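Aldehyde dehydrogenase (Burkholderia vietnamiensis, PDB 5KF0) binds NADPH and, as a member of the aldehyde dehydrogenase family, probably oxidises aldehydes to carboxylic acids with a nicotinamide coenzyme. Local coordinates at residues A[114-119]-A[168-173]; A[16-21]-A[210-215]; A[150-155]-A[474-479]. All coordinates share one frame; numbering follows the deposited sequence. Where two conformers were deposited one is given.

Contact 1: A[114-119]-A[168-173]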
loop_
_atom_site.group_PDB
_atom_site.type_symbol
_atom_site.label_atom_id
_atom_site.label_comp_id
_atom_site.label_asym_id
_atom_site.label_seq_id
_atom_site.Cartn_x
_atom_site.Cartn_y
_atom_site.Cartn_z
ATOM N N ILE A 114 8.451 -25.309 6.122
ATOM C CA ILE A 114 7.210 -25.381 5.358
ATOM C C ILE A 114 6.467 -24.049 5.407
ATOM O O ILE A 114 5.994 -23.553 4.376
ATOM C CB ILE A 114 6.340 -26.544 5.872
ATOM C CG1 ILE A 114 7.006 -27.874 5.534
ATOM C CG2 ILE A 114 4.950 -26.475 5.257
ATOM C CD1 ILE A 114 6.564 -29.036 6.425
ATOM N N ASP A 115 6.370 -23.443 6.600
ATOM C CA ASP A 115 5.735 -22.133 6.754
ATOM C C ASP A 115 6.381 -21.099 5.838
ATOM O O ASP A 115 5.690 -20.318 5.172
ATOM C CB ASP A 115 5.836 -21.639 8.207
ATOM C CG ASP A 115 4.923 -22.388 9.185
ATOM O OD1 ASP A 115 3.990 -23.098 8.764
ATOM O OD2 ASP A 115 5.150 -22.234 10.408
ATOM N N THR A 116 7.715 -21.069 5.807
ATOM C CA THR A 116 8.424 -20.064 5.019
ATOM C C THR A 116 8.160 -20.242 3.527
ATOM O O THR A 116 7.891 -19.265 2.815
ATOM C CB THR A 116 9.922 -20.135 5.342
ATOM O OG1 THR A 116 10.110 -19.841 6.732
ATOM C CG2 THR A 116 10.738 -19.148 4.497
ATOM N N PHE A 117 8.210 -21.483 3.032
ATOM C CA PHE A 117 7.872 -21.709 1.629
ATOM C C PHE A 117 6.412 -21.400 1.333
ATOM O O PHE A 117 6.092 -20.938 0.227
ATOM C CB PHE A 117 8.208 -23.151 1.221
ATOM C CG PHE A 117 9.623 -23.311 0.743
ATOM C CD1 PHE A 117 10.683 -23.284 1.647
ATOM C CD2 PHE A 117 9.900 -23.485 -0.607
ATOM C CE1 PHE A 117 12.005 -23.408 1.197
ATOM C CE2 PHE A 117 11.218 -23.625 -1.058
ATOM C CZ PHE A 117 12.263 -23.586 -0.152
ATOM N N ARG A 118 5.509 -21.643 2.287
ATOM C CA ARG A 118 4.107 -21.337 2.034
ATOM C C ARG A 118 3.877 -19.832 1.933
ATOM O O ARG A 118 3.106 -19.380 1.076
ATOM C CB ARG A 118 3.217 -21.941 3.115
ATOM C CG ARG A 118 1.765 -21.657 2.834
ATOM C CD ARG A 118 0.821 -22.511 3.626
ATOM N NE ARG A 118 -0.515 -22.328 3.082
ATOM C CZ ARG A 118 -1.616 -22.882 3.569
ATOM N NH1 ARG A 118 -1.561 -23.681 4.634
ATOM N NH2 ARG A 118 -2.769 -22.642 2.976
ATOM N N VAL A 119 4.534 -19.035 2.789
ATOM C CA VAL A 119 4.429 -17.581 2.638
ATOM C C VAL A 119 4.944 -17.157 1.266
ATOM O O VAL A 119 4.347 -16.303 0.592
ATOM C CB VAL A 119 5.187 -16.840 3.757
ATOM C CG1 VAL A 119 5.146 -15.328 3.531
ATOM C CG2 VAL A 119 4.628 -17.172 5.120
ATOM N N ALA A 168 18.143 -21.149 5.201
ATOM C CA ALA A 168 18.256 -21.318 3.757
ATOM C C ALA A 168 16.938 -20.975 3.070
ATOM O O ALA A 168 16.929 -20.321 2.018
ATOM C CB ALA A 168 18.681 -22.751 3.426
ATOM N N ALA A 169 15.815 -21.392 3.665
ATOM C CA ALA A 169 14.498 -21.127 3.083
ATOM C C ALA A 169 14.232 -19.637 2.950
ATOM O O ALA A 169 13.590 -19.206 1.981
ATOM C CB ALA A 169 13.399 -21.779 3.928
ATOM N N HIS A 170 14.712 -18.833 3.904
ATOM C CA HIS A 170 14.465 -17.397 3.838
ATOM C C HIS A 170 15.238 -16.717 2.720
ATOM O O HIS A 170 14.990 -15.534 2.464
ATOM C CB HIS A 170 14.767 -16.749 5.203
ATOM C CG HIS A 170 13.583 -16.759 6.119
ATOM N ND1 HIS A 170 12.481 -15.955 5.909
ATOM C CD2 HIS A 170 13.294 -17.517 7.209
ATOM C CE1 HIS A 170 11.572 -16.204 6.837
ATOM N NE2 HIS A 170 12.043 -17.145 7.639
ATOM N N LYS A 171 16.140 -17.424 2.038
ATOM C CA LYS A 171 16.763 -16.923 0.817
ATOM C C LYS A 171 16.243 -17.625 -0.427
ATOM O O LYS A 171 15.872 -16.963 -1.401
ATOM C CB LYS A 171 18.293 -17.070 0.906
ATOM C CG LYS A 171 18.880 -16.415 2.179
ATOM C CD LYS A 171 20.415 -16.443 2.180
ATOM C CE LYS A 171 20.960 -16.055 3.565
ATOM N NZ LYS A 171 20.588 -14.650 3.948
ATOM N N VAL A 172 16.182 -18.959 -0.388
ATOM C CA VAL A 172 15.760 -19.762 -1.536
ATOM C C VAL A 172 14.321 -19.448 -1.920
ATOM O O VAL A 172 14.004 -19.254 -3.102
ATOM C CB VAL A 172 15.934 -21.257 -1.219
ATOM C CG1 VAL A 172 15.260 -22.124 -2.285
ATOM C CG2 VAL A 172 17.417 -21.605 -1.088
ATOM N N ALA A 173 13.408 -19.470 -0.938
ATOM C CA ALA A 173 11.993 -19.341 -1.281
ATOM C C ALA A 173 11.674 -17.976 -1.883
ATOM O O ALA A 173 10.978 -17.929 -2.914
ATOM C CB ALA A 173 11.124 -19.647 -0.056
#
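Thr116 OG1 has two oxygens at hydrogen-bonding distance, Arg112 O from its own helix and Asn166 OD1 from the start of the other, while His170 NE2 lies 3.4 Å from the same Thr116 OG1. The single hydroxyl proton can serve only one of the two oxygens at a time, unless the Asn166 amide is turned over. That imidazole nitrogen has a partner of its own, hydrogen-bonding to Asp450 OD1. With Thr116 CG2 anti to the backbone N (chi1 -62° for OG1), the methyl reaches over the His170 ring. Thr116 CG2 stands 3.8 Å from the ring centroid and 6° off its normal, a CH-pi contact over the middle of the face. The hydroxyl and the methyl of one threonine therefore divide the work: one faces polar groups, the other lies against the flat of the imidazole.

A second methyl-on-ring contact has the roles exchanged, with the ring on 114-119 and the methyl on 168-173. Ala173 CB sits 3.8 Å from the centroid of the Phe117 ring, almost exactly on its normal, which explains why several ring carbons are nearly equidistant from it. Ala169 CB instead meets the ring at its edge, 3.5 Å from Phe117 CE1, and also touches Thr116 CG2 at 3.8 Å. Phe84 of helix 70-86 adds an edge-to-face partner to Phe117.

The two helices run nearly parallel, their local axes 20° apart and 9.2 Å from each other at closest approach. Helix 164-178 connects the parallel strands 155-158 and 182-185, a beta-alpha-beta crossover of the Rossmann-like coenzyme-binding domain of aldehyde dehydrogenases.

Contact 2: A[16-21]-A[210-215]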
loop_
_atom_site.group_PDB
_atom_site.type_symbol
_atom_site.label_atom_id
_atom_site.label_comp_id
_atom_site.label_asym_id
_atom_site.label_seq_id
_atom_site.Cartn_x
_atom_site.Cartn_y
_atom_site.Cartn_z
ATOM N N TYR A 16 26.350 -32.859 -4.693
ATOM C CA TYR A 16 25.944 -31.459 -4.724
ATOM C C TYR A 16 25.101 -31.226 -5.968
ATOM O O TYR A 16 24.969 -32.097 -6.826
ATOM C CB TYR A 16 27.130 -30.476 -4.641
ATOM C CG TYR A 16 28.234 -30.532 -5.675
ATOM C CD1 TYR A 16 27.982 -30.301 -7.029
ATOM C CD2 TYR A 16 29.553 -30.739 -5.284
ATOM C CE1 TYR A 16 29.013 -30.321 -7.964
ATOM C CE2 TYR A 16 30.578 -30.759 -6.209
ATOM C CZ TYR A 16 30.307 -30.555 -7.544
ATOM O OH TYR A 16 31.327 -30.573 -8.472
ATOM N N TYR A 17 24.485 -30.049 -6.043
ATOM C CA TYR A 17 23.566 -29.742 -7.132
ATOM C C TYR A 17 24.117 -28.580 -7.935
ATOM O O TYR A 17 24.274 -27.471 -7.413
ATOM C CB TYR A 17 22.159 -29.460 -6.602
ATOM C CG TYR A 17 21.490 -30.771 -6.250
ATOM C CD1 TYR A 17 20.662 -31.419 -7.163
ATOM C CD2 TYR A 17 21.759 -31.405 -5.041
ATOM C CE1 TYR A 17 20.083 -32.648 -6.861
ATOM C CE2 TYR A 17 21.186 -32.637 -4.732
ATOM C CZ TYR A 17 20.350 -33.246 -5.649
ATOM O OH TYR A 17 19.773 -34.471 -5.357
ATOM N N LEU A 18 24.434 -28.855 -9.196
ATOM C CA LEU A 18 25.027 -27.887 -10.108
ATOM C C LEU A 18 24.046 -27.696 -11.255
ATOM O O LEU A 18 23.766 -28.647 -12.000
ATOM C CB LEU A 18 26.389 -28.379 -10.611
ATOM C CG LEU A 18 27.067 -27.569 -11.715
ATOM C CD1 LEU A 18 27.359 -26.185 -11.224
ATOM C CD2 LEU A 18 28.353 -28.265 -12.180
ATOM N N ALA A 19 23.538 -26.473 -11.398
ATOM C CA ALA A 19 22.550 -26.142 -12.430
ATOM C C ALA A 19 21.415 -27.165 -12.447
ATOM O O ALA A 19 21.101 -27.785 -13.469
ATOM C CB ALA A 19 23.211 -26.016 -13.802
ATOM N N ASN A 20 20.822 -27.356 -11.276
ATOM C CA ASN A 20 19.616 -28.120 -10.996
ATOM C C ASN A 20 19.843 -29.623 -10.922
ATOM O O ASN A 20 18.872 -30.329 -10.667
ATOM C CB ASN A 20 18.486 -27.910 -12.023
ATOM C CG ASN A 20 18.128 -26.447 -12.255
ATOM O OD1 ASN A 20 18.985 -25.554 -12.254
ATOM N ND2 ASN A 20 16.841 -26.203 -12.495
ATOM N N GLU A 21 21.053 -30.143 -11.164
ATOM C CA GLU A 21 21.237 -31.583 -11.299
ATOM C C GLU A 21 22.292 -32.113 -10.333
ATOM O O GLU A 21 23.268 -31.432 -10.010
ATOM C CB GLU A 21 21.603 -31.947 -12.759
ATOM C CG GLU A 21 20.480 -31.542 -13.731
ATOM C CD GLU A 21 20.708 -31.990 -15.174
ATOM O OE1 GLU A 21 20.836 -31.121 -16.065
ATOM O OE2 GLU A 21 20.753 -33.204 -15.416
ATOM N N ALA A 210 18.704 -22.400 -12.782
ATOM C CA ALA A 210 17.933 -21.692 -11.763
ATOM C C ALA A 210 18.552 -21.843 -10.383
ATOM O O ALA A 210 18.483 -20.912 -9.572
ATOM C CB ALA A 210 16.486 -22.199 -11.733
ATOM N N PHE A 211 19.160 -22.988 -10.088
ATOM C CA PHE A 211 19.750 -23.131 -8.765
ATOM C C PHE A 211 20.955 -24.054 -8.797
ATOM O O PHE A 211 21.049 -24.968 -9.622
ATOM C CB PHE A 211 18.723 -23.644 -7.746
ATOM C CG PHE A 211 18.367 -25.097 -7.906
ATOM C CD1 PHE A 211 19.013 -26.062 -7.151
ATOM C CD2 PHE A 211 17.364 -25.495 -8.789
ATOM C CE1 PHE A 211 18.681 -27.405 -7.283
ATOM C CE2 PHE A 211 17.013 -26.842 -8.922
ATOM C CZ PHE A 211 17.673 -27.796 -8.160
ATOM N N SER A 212 21.890 -23.773 -7.896
ATOM C CA SER A 212 22.928 -24.702 -7.491
ATOM C C SER A 212 23.012 -24.663 -5.974
ATOM O O SER A 212 22.815 -23.610 -5.361
ATOM C CB SER A 212 24.296 -24.352 -8.113
ATOM O OG SER A 212 24.265 -24.498 -9.530
ATOM N N VAL A 213 23.298 -25.813 -5.364
ATOM C CA VAL A 213 23.542 -25.887 -3.923
ATOM C C VAL A 213 24.892 -26.581 -3.763
ATOM O O VAL A 213 25.031 -27.769 -4.082
ATOM C CB VAL A 213 22.426 -26.626 -3.167
ATOM C CG1 VAL A 213 22.769 -26.729 -1.673
ATOM C CG2 VAL A 213 21.081 -25.896 -3.356
ATOM N N LEU A 214 25.891 -25.834 -3.305
ATOM C CA LEU A 214 27.288 -26.261 -3.368
ATOM C C LEU A 214 27.930 -26.189 -1.991
ATOM O O LEU A 214 28.255 -25.078 -1.522
ATOM C CB LEU A 214 28.074 -25.393 -4.351
ATOM C CG LEU A 214 27.605 -25.372 -5.805
ATOM C CD1 LEU A 214 28.514 -24.461 -6.620
ATOM C CD2 LEU A 214 27.593 -26.770 -6.395
ATOM N N PRO A 215 28.155 -27.315 -1.329
ATOM C CA PRO A 215 28.952 -27.289 -0.099
ATOM C C PRO A 215 30.375 -26.856 -0.414
ATOM O O PRO A 215 30.967 -27.296 -1.399
ATOM C CB PRO A 215 28.897 -28.741 0.395
ATOM C CG PRO A 215 27.717 -29.366 -0.336
ATOM C CD PRO A 215 27.679 -28.666 -1.664
#
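Phe211 CG lies between its backbone N and carbonyl carbon (chi1 73°), which swings the ring to Asn20; Asn20 CG, anti to its own carbonyl carbon (chi1 -53°), comes within 3.5 Å of Phe211 CE2. The turn of the backbone puts Asn20 CA over one ring face, offset toward the rim and 3.8 Å from the centroid. The amide and ring planes are 34° apart, so they are inclined rather than stacked. Asn20 OD1 takes a hydrogen bond from Gly209 N and a weak one, 3.4 Å, from Phe211 N.

The backbones join through Tyr17 and Val213, an antiparallel hydrogen-bonded pair: Tyr17 N to Val213 O is 3.1 Å and Val213 N to Tyr17 O is 2.8 Å. In the type I' turn from Leu18 to Glu21, Ser212 OG accepts a nearly straight bond from Ala19 N at 2.8 Å and Phe211 O accepts one from Asn20 N at 2.9 Å.

Strand 211-213 is the outermost strand, within the chain, of the Rossmann-like sheet, and this single bridge adds N-terminal strand 13-18 to it, across from parallel strand 182-185. Helix 192-202 packs on Tyr17, Phe211 and Val213, and helix 48-60 on Tyr16, Leu18, Ser212 and Leu214.

Contact 3: A[150-155]-A[474-479]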
loop_
_atom_site.group_PDB
_atom_site.type_symbol
_atom_site.label_atom_id
_atom_site.label_comp_id
_atom_site.label_asym_id
_atom_site.label_seq_id
_atom_site.Cartn_x
_atom_site.Cartn_y
_atom_site.Cartn_z
ATOM N N VAL A 150 11.665 -6.288 -11.168
ATOM C CA VAL A 150 12.391 -7.200 -12.056
ATOM C C VAL A 150 13.373 -8.004 -11.209
ATOM O O VAL A 150 14.026 -7.424 -10.335
ATOM C CB VAL A 150 13.121 -6.414 -13.162
ATOM C CG1 VAL A 150 13.911 -7.349 -14.082
ATOM C CG2 VAL A 150 12.122 -5.582 -13.970
ATOM N N PRO A 151 13.529 -9.308 -11.416
ATOM C CA PRO A 151 14.533 -10.049 -10.641
ATOM C C PRO A 151 15.897 -9.385 -10.777
ATOM O O PRO A 151 16.277 -8.925 -11.856
ATOM C CB PRO A 151 14.529 -11.448 -11.273
ATOM C CG PRO A 151 13.317 -11.540 -12.094
ATOM C CD PRO A 151 12.805 -10.158 -12.381
ATOM N N ILE A 152 16.637 -9.325 -9.665
ATOM C CA ILE A 152 17.905 -8.595 -9.668
ATOM C C ILE A 152 18.972 -9.317 -10.488
ATOM O O ILE A 152 19.899 -8.680 -11.004
ATOM C CB ILE A 152 18.378 -8.334 -8.226
ATOM C CG1 ILE A 152 19.476 -7.267 -8.197
ATOM C CG2 ILE A 152 18.823 -9.640 -7.552
ATOM C CD1 ILE A 152 19.771 -6.755 -6.780
ATOM N N GLY A 153 18.864 -10.630 -10.634
ATOM C CA GLY A 153 19.863 -11.396 -11.339
ATOM C C GLY A 153 20.361 -12.523 -10.466
ATOM O O GLY A 153 19.724 -12.879 -9.468
ATOM N N PRO A 154 21.513 -13.100 -10.805
ATOM C CA PRO A 154 22.049 -14.194 -9.982
ATOM C C PRO A 154 22.333 -13.726 -8.565
ATOM O O PRO A 154 22.938 -12.673 -8.349
ATOM C CB PRO A 154 23.337 -14.590 -10.712
ATOM C CG PRO A 154 23.123 -14.107 -12.142
ATOM C CD PRO A 154 22.367 -12.820 -11.971
ATOM N N CYS A 155 21.891 -14.523 -7.595
ATOM C CA CYS A 155 22.060 -14.214 -6.182
ATOM C C CYS A 155 22.997 -15.227 -5.546
ATOM O O CYS A 155 22.909 -16.423 -5.829
ATOM C CB CYS A 155 20.725 -14.248 -5.431
ATOM S SG CYS A 155 19.549 -12.970 -5.947
ATOM N N MET A 474 15.715 -8.715 -3.645
ATOM C CA MET A 474 16.037 -9.568 -4.777
ATOM C C MET A 474 15.425 -9.068 -6.074
ATOM O O MET A 474 15.442 -9.791 -7.077
ATOM C CB MET A 474 15.578 -10.999 -4.499
ATOM C CG MET A 474 16.310 -11.607 -3.316
ATOM S SD MET A 474 15.708 -13.244 -2.879
ATOM C CE MET A 474 16.569 -13.424 -1.322
ATOM N N THR A 475 14.903 -7.846 -6.081
ATOM C CA THR A 475 14.368 -7.263 -7.301
ATOM C C THR A 475 14.860 -5.831 -7.440
ATOM O O THR A 475 15.196 -5.166 -6.452
ATOM C CB THR A 475 12.826 -7.271 -7.321
ATOM O OG1 THR A 475 12.311 -6.663 -6.126
ATOM C CG2 THR A 475 12.278 -8.692 -7.445
ATOM N N GLU A 476 14.897 -5.369 -8.695
ATOM C CA GLU A 476 15.112 -3.966 -9.005
ATOM C C GLU A 476 13.808 -3.362 -9.476
ATOM O O GLU A 476 13.155 -3.948 -10.343
ATOM C CB GLU A 476 16.166 -3.786 -10.105
ATOM C CG GLU A 476 17.614 -3.949 -9.625
ATOM C CD GLU A 476 18.125 -2.732 -8.888
ATOM O OE1 GLU A 476 19.297 -2.748 -8.451
ATOM O OE2 GLU A 476 17.361 -1.753 -8.742
ATOM N N PRO A 477 13.400 -2.200 -8.980
ATOM C CA PRO A 477 12.257 -1.524 -9.602
ATOM C C PRO A 477 12.616 -1.088 -11.014
ATOM O O PRO A 477 13.733 -0.632 -11.283
ATOM C CB PRO A 477 12.004 -0.312 -8.694
ATOM C CG PRO A 477 13.273 -0.097 -7.965
ATOM C CD PRO A 477 13.985 -1.429 -7.873
ATOM N N ARG A 478 11.666 -1.245 -11.933
ATOM C CA ARG A 478 11.850 -0.713 -13.279
ATOM C C ARG A 478 10.645 0.157 -13.600
ATOM O O ARG A 478 9.518 -0.342 -13.712
ATOM C CB ARG A 478 12.033 -1.816 -14.324
ATOM C CG ARG A 478 12.491 -1.236 -15.668
ATOM C CD ARG A 478 12.853 -2.324 -16.667
ATOM N NE ARG A 478 14.030 -3.080 -16.248
ATOM C CZ ARG A 478 14.348 -4.270 -16.748
ATOM N NH1 ARG A 478 13.546 -4.835 -17.654
ATOM N NH2 ARG A 478 15.447 -4.901 -16.339
ATOM N N LEU A 479 10.893 1.458 -13.694
ATOM C CA LEU A 479 9.861 2.438 -13.979
ATOM C C LEU A 479 9.651 2.538 -15.480
ATOM O O LEU A 479 10.614 2.556 -16.246
ATOM C CB LEU A 479 10.287 3.801 -13.425
ATOM C CG LEU A 479 9.392 5.003 -13.730
ATOM C CD1 LEU A 479 8.067 4.870 -12.965
ATOM C CD2 LEU A 479 10.147 6.288 -13.349
#
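Val150 and Glu476 form the tight part of this contact, an antiparallel hydrogen-bonded pair whose side chains lie on the same face of the sheet. Val150 N donates to Glu476 O at 2.9 Å in a nearly straight bond (172°), and Glu476 N returns one to Val150 O at 2.8 Å, within the carbonyl plane. Val150 O is approached by carbon as well: Thr475 CA lies 3.1 Å from it in a CA-H...O contact. The next pair, Pro151 with Thr475, is non-hydrogen-bonded and its side chains diverge, and one more backbone bond follows, Ile152 N to Met474 O at 2.9 Å. There the donor stands above the carbonyl plane, 42° out of it. The side chain of the buried Ile152 is close to the same oxygen, with Ile152 CG2 3.4 Å from Met474 O.

Packing is also close at Arg478, where Val150 CG2, in the conformer described, lies 3.8 Å above the centre of the guanidinium. Arg478 NH1 bonds to Trp431 O of the third subunit.

Other approaches are longer. Ile152 CG1 and Glu476 CG come to 4.1 Å, and Cys155 SG and Met474 CG to 4.4 Å, the latter long but buried. The solvent side lies at Pro151, which points away and is partly exposed, and at the partly exposed Glu476, whose OE2 forms a salt bridge with Arg464 of the third subunit.

The pairing joins the end of strand 143-151 to the start of strand 475-483, in a three-stranded antiparallel sheet with 129-133, consistent with the oligomerisation domain of aldehyde dehydrogenases. Helix 62-67 packs against Val150 and Pro151, helix 164-178 lies against Met474 and Thr475, and at Leu479 the sheet continues into a strand of the third subunit.

Contacts 1 and 3 meet directly: Met474 CE packs 3.6 Å from Lys171 O, although their centres are 19 Å apart. Contact 2 touches neither, its nearest atoms being about 6 Å from contact 1 and about 7 Å from contact 3. Strand 182-185 nevertheless bridges contacts 1 and 2, since Val172 packs on Leu184 and the backbone of Ser212 bonds to the same residue. Along the chain, contact 1 is nested within the loop closed by contact 2, whereas contact 3 crosses both. Measured from side chain to bound NADPH, His170 lies at about 7 Å, Pro215 at about 8 Å and Met474 at about 12 Å.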